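Local coordinates for probable primosomal replication protein n (PDB 4FDB), which probably binds single-stranded DNA and helps restart stalled replication forks by stabilising the PriA helicase on DNA during primosome assembly, at residues 29-34 and 50-55. The protein carries 3 engineered substitutions. Residues are numbered along the deposited sequence; the frame is centred on the assembly and turned at random.
Sequences CLLSYS and IEALGA
Ala52 presents its CB to two side chains of the neighbouring strand on the buried face of the sheet: Leu31 CD1 lies 3.7 Å from this methyl and Cys29 SG 3.8 Å from it. A small residue suits the place, because a single methyl lets both the leucine branch and the thiol come up to it at van der Waals distance; Cys29, compact and only weakly polar, tolerates burial here. Leu31 CG stands anti to its own carbonyl carbon (chi1 -58°), on the Ala52 side, while Leu31 CB meets the CG2 branch of Ile50 at 4.0 Å, two branched residues that fill the apolar face. On the other face Leu30 CD1 rests over the peptide carbonyl of Ile50, 3.7 Å from its O. Glu51, whose charge suits an exposed position, is bent at chi2 (-77°) and folds its carboxylate back over the strand pair; OE2 approaches Leu30 CD1, and OE1 comes within 3.1 Å of Cys29 O. Both oxygens are acceptors, so that approach is probably unfavourable, and a weak, long ion pair from OE1 to Lys80 may temper it.

Two antiparallel hydrogen-bonded pairs, Cys29 with Ala52 and Leu31 with Ile50, fix this register, each joined by two N-H to O bonds of 2.9 Å. Between them, Leu30 and Glu51 bond outward, to Val12 and Glu13 of strand 3-19 and to Phe89 of strand 87-96, placing the hairpin inside the OB-type sheet. Ile50 also packs on Leu77 of the second subunit. Cys29, Leu31, Ile50 and Ala52 make one face apolar and buried; the other carries both Leu30 and the exposed Glu51.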
loop_
_atom_site.group_PDB
_atom_site.type_symbol
_atom_site.label_atom_id
_atom_site.label_comp_id
_atom_site.label_asym_id
_atom_site.label_seq_id
_atom_site.Cartn_x
_atom_site.Cartn_y
_atom_site.Cartn_z
ATOM N N CYS A 29 4.983 -13.390 -4.383
ATOM C CA CYS A 29 4.368 -13.275 -5.697
ATOM C C CYS A 29 4.385 -11.839 -6.181
ATOM O O CYS A 29 4.800 -10.928 -5.460
ATOM C CB CYS A 29 2.951 -13.838 -5.676
ATOM S SG CYS A 29 1.844 -13.027 -4.536
ATOM N N LEU A 30 3.989 -11.657 -7.435
ATOM C CA LEU A 30 3.875 -10.336 -8.025
ATOM C C LEU A 30 2.429 -10.184 -8.458
ATOM O O LEU A 30 1.875 -11.074 -9.135
ATOM C CB LEU A 30 4.779 -10.243 -9.258
ATOM C CG LEU A 30 4.831 -8.903 -10.001
ATOM C CD1 LEU A 30 5.438 -7.824 -9.113
ATOM C CD2 LEU A 30 5.624 -9.045 -11.287
ATOM N N LEU A 31 1.827 -9.066 -8.078
ATOM C CA LEU A 31 0.452 -8.740 -8.461
ATOM C C LEU A 31 0.450 -7.543 -9.388
ATOM O O LEU A 31 1.307 -6.681 -9.293
ATOM C CB LEU A 31 -0.369 -8.391 -7.219
ATOM C CG LEU A 31 -0.423 -9.496 -6.171
ATOM C CD1 LEU A 31 -1.170 -8.996 -4.949
ATOM C CD2 LEU A 31 -1.103 -10.735 -6.741
ATOM N N SER A 32 -0.523 -7.485 -10.287
ATOM C CA SER A 32 -0.619 -6.374 -11.219
ATOM C C SER A 32 -1.975 -5.755 -11.036
ATOM O O SER A 32 -2.994 -6.441 -11.186
ATOM C CB SER A 32 -0.525 -6.890 -12.660
ATOM O OG SER A 32 -0.784 -5.847 -13.587
ATOM N N TYR A 33 -1.985 -4.463 -10.725
ATOM C CA TYR A 33 -3.211 -3.701 -10.591
ATOM C C TYR A 33 -3.466 -2.846 -11.827
ATOM O O TYR A 33 -2.565 -2.176 -12.346
ATOM C CB TYR A 33 -3.172 -2.786 -9.340
ATOM C CG TYR A 33 -4.412 -1.916 -9.257
ATOM C CD1 TYR A 33 -5.567 -2.378 -8.643
ATOM C CD2 TYR A 33 -4.443 -0.651 -9.847
ATOM C CE1 TYR A 33 -6.717 -1.596 -8.612
ATOM C CE2 TYR A 33 -5.581 0.130 -9.807
ATOM C CZ TYR A 33 -6.715 -0.355 -9.200
ATOM O OH TYR A 33 -7.847 0.430 -9.175
ATOM N N SER A 34 -4.717 -2.839 -12.279
ATOM C CA SER A 34 -5.144 -1.960 -13.362
ATOM C C SER A 34 -6.580 -1.488 -13.133
ATOM O O SER A 34 -7.523 -2.281 -13.164
ATOM C CB SER A 34 -5.029 -2.666 -14.712
ATOM O OG SER A 34 -5.804 -3.851 -14.728
ATOM N N ILE A 50 2.965 -4.871 -7.825
ATOM C CA ILE A 50 3.421 -4.807 -6.437
ATOM C C ILE A 50 3.850 -6.194 -5.966
ATOM O O ILE A 50 3.210 -7.198 -6.281
ATOM C CB ILE A 50 2.326 -4.206 -5.532
ATOM C CG1 ILE A 50 2.864 -3.936 -4.123
ATOM C CG2 ILE A 50 1.078 -5.103 -5.523
ATOM C CD1 ILE A 50 1.848 -3.217 -3.217
ATOM N N GLU A 51 4.977 -6.255 -5.254
ATOM C CA GLU A 51 5.404 -7.511 -4.660
ATOM C C GLU A 51 4.520 -7.838 -3.472
ATOM O O GLU A 51 4.215 -6.967 -2.657
ATOM C CB GLU A 51 6.872 -7.412 -4.220
ATOM C CG GLU A 51 7.853 -7.308 -5.390
ATOM C CD GLU A 51 8.105 -8.646 -6.083
ATOM O OE1 GLU A 51 7.657 -9.691 -5.556
ATOM O OE2 GLU A 51 8.753 -8.656 -7.158
ATOM N N ALA A 52 4.098 -9.097 -3.373
ATOM C CA ALA A 52 3.240 -9.517 -2.279
ATOM C C ALA A 52 3.755 -10.836 -1.732
ATOM O O ALA A 52 4.657 -11.459 -2.312
ATOM C CB ALA A 52 1.789 -9.662 -2.750
ATOM N N LEU A 53 3.191 -11.255 -0.613
ATOM C CA LEU A 53 3.492 -12.582 -0.105
ATOM C C LEU A 53 2.366 -13.086 0.770
ATOM O O LEU A 53 1.601 -12.306 1.338
ATOM C CB LEU A 53 4.841 -12.610 0.622
ATOM C CG LEU A 53 5.024 -11.944 1.984
ATOM C CD1 LEU A 53 4.482 -12.813 3.130
ATOM C CD2 LEU A 53 6.492 -11.670 2.210
ATOM N N GLY A 54 2.262 -14.405 0.863
ATOM C CA GLY A 54 1.344 -15.033 1.785
ATOM C C GLY A 54 2.148 -15.944 2.685
ATOM O O GLY A 54 3.066 -16.616 2.222
ATOM N N ALA A 55 1.810 -15.955 3.973
ATOM C CA ALA A 55 2.491 -16.802 4.941
ATOM C C ALA A 55 1.508 -17.754 5.587
ATOM O O ALA A 55 0.326 -17.437 5.717
ATOM C CB ALA A 55 3.143 -15.951 6.024
#